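Local coordinates for protelomerase (Agrobacterium tumefaciens, PDB 4F43), which generates the covalently closed hairpin ends of the linear chromosome by cutting and rejoining DNA, probably staying bound to protect them, at residues 175-181 with 196-202. The protein carries 1 engineered substitution. Numbering follows the deposited sequence.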
ATOM      1  N   LYS A 175      27.261  -0.559  -4.546  1.00 33.89           N
ATOM      2  CA  LYS A 175      27.266  -0.721  -3.099  1.00 45.60           C
ATOM      3  C   LYS A 175      25.993  -0.171  -2.461  1.00 50.28           C
ATOM      4  O   LYS A 175      25.501  -0.716  -1.474  1.00 53.52           O
ATOM      5  CB  LYS A 175      28.499  -0.049  -2.492  1.00 55.25           C
ATOM      6  CG  LYS A 175      28.671  -0.306  -1.007  1.00 64.84           C
ATOM      7  CD  LYS A 175      29.975   0.274  -0.493  1.00 63.59           C
ATOM      8  CE  LYS A 175      30.181  -0.065   0.973  1.00 58.90           C
ATOM      9  NZ  LYS A 175      31.483   0.442   1.487  1.00 55.67           N
ATOM     10  N   TRP A 176      25.456   0.902  -3.033  1.00 51.35           N
ATOM     11  CA  TRP A 176      24.305   1.575  -2.440  1.00 53.00           C
ATOM     12  C   TRP A 176      23.094   1.669  -3.367  1.00 43.28           C
ATOM     13  O   TRP A 176      22.387   2.676  -3.368  1.00 38.43           O
ATOM     14  CB  TRP A 176      24.702   2.971  -1.951  1.00 64.70           C
ATOM     15  CG  TRP A 176      25.802   2.952  -0.930  1.00 68.02           C
ATOM     16  CD1 TRP A 176      27.145   2.983  -1.172  1.00 72.95           C
ATOM     17  CD2 TRP A 176      25.651   2.891   0.493  1.00 74.04           C
ATOM     18  NE1 TRP A 176      27.839   2.947   0.014  1.00 76.49           N
ATOM     19  CE2 TRP A 176      26.945   2.890   1.050  1.00 75.39           C
ATOM     20  CE3 TRP A 176      24.547   2.839   1.349  1.00 75.13           C
ATOM     21  CZ2 TRP A 176      27.165   2.839   2.425  1.00 72.99           C
ATOM     22  CZ3 TRP A 176      24.768   2.789   2.714  1.00 74.88           C
ATOM     23  CH2 TRP A 176      26.067   2.789   3.238  1.00 72.37           C
ATOM     24  N   SER A 177      22.856   0.616  -4.146  1.00 46.33           N
ATOM     25  CA  SER A 177      21.667   0.538  -4.993  1.00 46.88           C
ATOM     26  C   SER A 177      21.422  -0.885  -5.487  1.00 47.53           C
ATOM     27  O   SER A 177      22.364  -1.637  -5.737  1.00 53.73           O
ATOM     28  CB  SER A 177      21.774   1.490  -6.187  1.00 45.28           C
ATOM     29  OG  SER A 177      22.600   0.951  -7.202  1.00 44.29           O
ATOM     30  N   ILE A 178      20.149  -1.245  -5.622  1.00 48.14           N
ATOM     31  CA  ILE A 178      19.757  -2.552  -6.141  1.00 50.41           C
ATOM     32  C   ILE A 178      18.658  -2.403  -7.190  1.00 44.46           C
ATOM     33  O   ILE A 178      18.233  -1.290  -7.498  1.00 45.35           O
ATOM     34  CB  ILE A 178      19.247  -3.477  -5.018  1.00 41.43           C
ATOM     35  CG1 ILE A 178      17.973  -2.905  -4.392  1.00 35.47           C
ATOM     36  CG2 ILE A 178      20.320  -3.686  -3.958  1.00 37.74           C
ATOM     37  CD1 ILE A 178      17.435  -3.736  -3.245  1.00 32.11           C
ATOM     38  N   LEU A 179      18.200  -3.526  -7.736  1.00 43.25           N
ATOM     39  CA  LEU A 179      17.095  -3.520  -8.689  1.00 39.81           C
ATOM     40  C   LEU A 179      15.827  -4.050  -8.024  1.00 50.03           C
ATOM     41  O   LEU A 179      15.897  -4.762  -7.024  1.00 54.68           O
ATOM     42  CB  LEU A 179      17.443  -4.354  -9.924  1.00 30.39           C
ATOM     43  CG  LEU A 179      18.719  -3.965 -10.674  1.00 29.29           C
ATOM     44  CD1 LEU A 179      18.913  -4.852 -11.894  1.00 31.67           C
ATOM     45  CD2 LEU A 179      18.686  -2.498 -11.072  1.00 29.54           C
ATOM     46  N   PHE A 180      14.670  -3.703  -8.579  1.00 45.16           N
ATOM     47  CA  PHE A 180      13.398  -4.048  -7.953  1.00 33.95           C
ATOM     48  C   PHE A 180      12.297  -4.418  -8.947  1.00 34.59           C
ATOM     49  O   PHE A 180      12.215  -3.855 -10.040  1.00 31.94           O
ATOM     50  CB  PHE A 180      12.933  -2.904  -7.046  1.00 28.30           C
ATOM     51  CG  PHE A 180      11.508  -3.030  -6.592  1.00 18.38           C
ATOM     52  CD1 PHE A 180      11.144  -3.995  -5.667  1.00 23.97           C
ATOM     53  CD2 PHE A 180      10.534  -2.178  -7.087  1.00 12.68           C
ATOM     54  CE1 PHE A 180       9.830  -4.112  -5.250  1.00 19.70           C
ATOM     55  CE2 PHE A 180       9.219  -2.289  -6.674  1.00 12.48           C
ATOM     56  CZ  PHE A 180       8.866  -3.257  -5.755  1.00 16.82           C
ATOM     57  N   ASN A 181      11.455  -5.366  -8.545  1.00 34.76           N
ATOM     58  CA  ASN A 181      10.315  -5.810  -9.339  1.00 36.02           C
ATOM     59  C   ASN A 181       9.410  -6.694  -8.485  1.00 43.72           C
ATOM     60  O   ASN A 181       9.892  -7.595  -7.802  1.00 59.81           O
ATOM     61  CB  ASN A 181      10.795  -6.591 -10.564  1.00 40.88           C
ATOM     62  CG  ASN A 181       9.776  -6.605 -11.687  1.00 48.44           C
ATOM     63  OD1 ASN A 181       9.109  -5.604 -11.951  1.00 52.72           O
ATOM     64  ND2 ASN A 181       9.652  -7.744 -12.360  1.00 46.64           N
ATOM     65  N   ILE A 196       8.014  -3.617 -14.523  1.00 61.87           N
ATOM     66  CA  ILE A 196       9.185  -2.805 -14.827  1.00 53.47           C
ATOM     67  C   ILE A 196      10.282  -2.974 -13.781  1.00 59.63           C
ATOM     68  O   ILE A 196      10.076  -2.691 -12.601  1.00 65.81           O
ATOM     69  CB  ILE A 196       8.822  -1.311 -14.935  1.00 42.83           C
ATOM     70  CG1 ILE A 196       7.862  -1.078 -16.103  1.00 44.48           C
ATOM     71  CG2 ILE A 196      10.078  -0.469 -15.098  1.00 38.06           C
ATOM     72  CD1 ILE A 196       8.438  -1.460 -17.451  1.00 43.46           C
ATOM     73  N   THR A 197      11.444  -3.441 -14.221  1.00 59.57           N
ATOM     74  CA  THR A 197      12.599  -3.577 -13.343  1.00 56.23           C
ATOM     75  C   THR A 197      13.430  -2.300 -13.371  1.00 49.09           C
ATOM     76  O   THR A 197      14.100  -2.009 -14.361  1.00 55.56           O
ATOM     77  CB  THR A 197      13.485  -4.765 -13.757  1.00 50.96           C
ATOM     78  OG1 THR A 197      13.940  -4.578 -15.103  1.00 60.60           O
ATOM     79  CG2 THR A 197      12.705  -6.068 -13.668  1.00 44.33           C
ATOM     80  N   TYR A 198      13.382  -1.537 -12.284  1.00 40.33           N
ATOM     81  CA  TYR A 198      14.102  -0.269 -12.215  1.00 34.01           C
ATOM     82  C   TYR A 198      15.030  -0.192 -11.005  1.00 35.12           C
ATOM     83  O   TYR A 198      14.876  -0.941 -10.039  1.00 35.66           O
ATOM     84  CB  TYR A 198      13.128   0.915 -12.238  1.00 35.48           C
ATOM     85  CG  TYR A 198      12.216   1.015 -11.034  1.00 29.47           C
ATOM     86  CD1 TYR A 198      12.420   1.988 -10.066  1.00 20.69           C
ATOM     87  CD2 TYR A 198      11.146   0.142 -10.869  1.00 27.78           C
ATOM     88  CE1 TYR A 198      11.589   2.090  -8.968  1.00 11.42           C
ATOM     89  CE2 TYR A 198      10.311   0.233  -9.771  1.00 28.93           C
ATOM     90  CZ  TYR A 198      10.538   1.211  -8.824  1.00 23.08           C
ATOM     91  OH  TYR A 198       9.710   1.309  -7.730  1.00 29.69           O
ATOM     92  N   GLU A 199      15.994   0.721 -11.070  1.00 35.48           N
ATOM     93  CA  GLU A 199      17.032   0.828 -10.051  1.00 37.17           C
ATOM     94  C   GLU A 199      16.610   1.721  -8.886  1.00 35.98           C
ATOM     95  O   GLU A 199      16.106   2.825  -9.088  1.00 52.09           O
ATOM     96  CB  GLU A 199      18.329   1.348 -10.677  1.00 40.92           C
ATOM     97  CG  GLU A 199      19.553   1.237  -9.785  1.00 43.84           C
ATOM     98  CD  GLU A 199      20.830   1.639 -10.499  1.00 52.03           C
ATOM     99  OE1 GLU A 199      21.663   0.750 -10.779  1.00 61.74           O
ATOM    100  OE2 GLU A 199      21.000   2.843 -10.784  1.00 51.64           O
ATOM    101  N   ILE A 200      16.819   1.228  -7.668  1.00 30.32           N
ATOM    102  CA  ILE A 200      16.476   1.970  -6.459  1.00 35.13           C
ATOM    103  C   ILE A 200      17.662   2.030  -5.500  1.00 39.32           C
ATOM    104  O   ILE A 200      18.484   1.116  -5.466  1.00 41.41           O
ATOM    105  CB  ILE A 200      15.277   1.332  -5.727  1.00 27.74           C
ATOM    106  CG1 ILE A 200      15.566  -0.135  -5.399  1.00 26.54           C
ATOM    107  CG2 ILE A 200      14.016   1.456  -6.561  1.00 28.72           C
ATOM    108  CD1 ILE A 200      14.494  -0.796  -4.562  1.00 27.45           C
ATOM    109  N   PRO A 201      17.762   3.117  -4.721  1.00 40.64           N
ATOM    110  CA  PRO A 201      18.831   3.232  -3.726  1.00 38.95           C
ATOM    111  C   PRO A 201      18.534   2.404  -2.482  1.00 36.73           C
ATOM    112  O   PRO A 201      17.376   2.095  -2.203  1.00 22.30           O
ATOM    113  CB  PRO A 201      18.814   4.721  -3.375  1.00 37.60           C
ATOM    114  CG  PRO A 201      17.402   5.132  -3.604  1.00 34.66           C
ATOM    115  CD  PRO A 201      16.945   4.342  -4.797  1.00 40.50           C
ATOM    116  N   VAL A 202      19.582   2.046  -1.746  1.00 32.38           N
ATOM    117  CA  VAL A 202      19.434   1.339  -0.480  1.00 29.88           C
ATOM    118  C   VAL A 202      20.241   2.031   0.614  1.00 32.46           C
ATOM    119  O   VAL A 202      21.212   2.732   0.332  1.00 26.30           O
ATOM    120  CB  VAL A 202      19.867  -0.134  -0.591  1.00 20.96           C
ATOM    121  CG1 VAL A 202      18.830  -0.930  -1.365  1.00 18.31           C
ATOM    122  CG2 VAL A 202      21.227  -0.242  -1.251  1.00 23.06           C
TER
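Ile-178 faces Ile-200 as a hydrogen-bonded pair between antiparallel strands 177-180 and 198-201, whose axes run at 139° and close to 4.6 Å. Strand 198-201 is an outermost strand of the four-stranded antiparallel sheet in the catalytic domain. The Ile-178 and Ile-200 pair is tied both ways: Ile-178 N to Ile-200 O and Ile-200 N to Ile-178 O each span 2.9 Å. Both bonds of the Phe-180 and Tyr-198 pair are weak, Phe-180 N to Tyr-198 O at 3.1 Å and Tyr-198 N to Phe-180 O at 3.4 Å, and Val-202 N bonds weakly to Trp-176 O. One face of this strand pair carries the buried Ile-178, Phe-180, Tyr-198 and Ile-200; the two isoleucines pack on Thr-151 of helix 140-151, and Arg-153 makes a cation-pi contact with Phe-180. There Ile-200 CD1 rests 3.6 Å from Phe-180 CB, while Ile-178 crosses Val-202 at about a right angle, its CD1 3.7 Å from Val-202 CG1. On the other face Leu-179 CD2 touches Glu-199 CB, and Ser-177 OG bonds to Ser-174. The two aromatic side chains point the same way with planes at 85°: Phe-180 CG stands anti to N (chi1 167°), whereas Tyr-198 CG lies between N and the carbonyl carbon, bringing Tyr-198 CE2 to the Phe-180 ring edge, 3.6 Å from Phe-180 CD2.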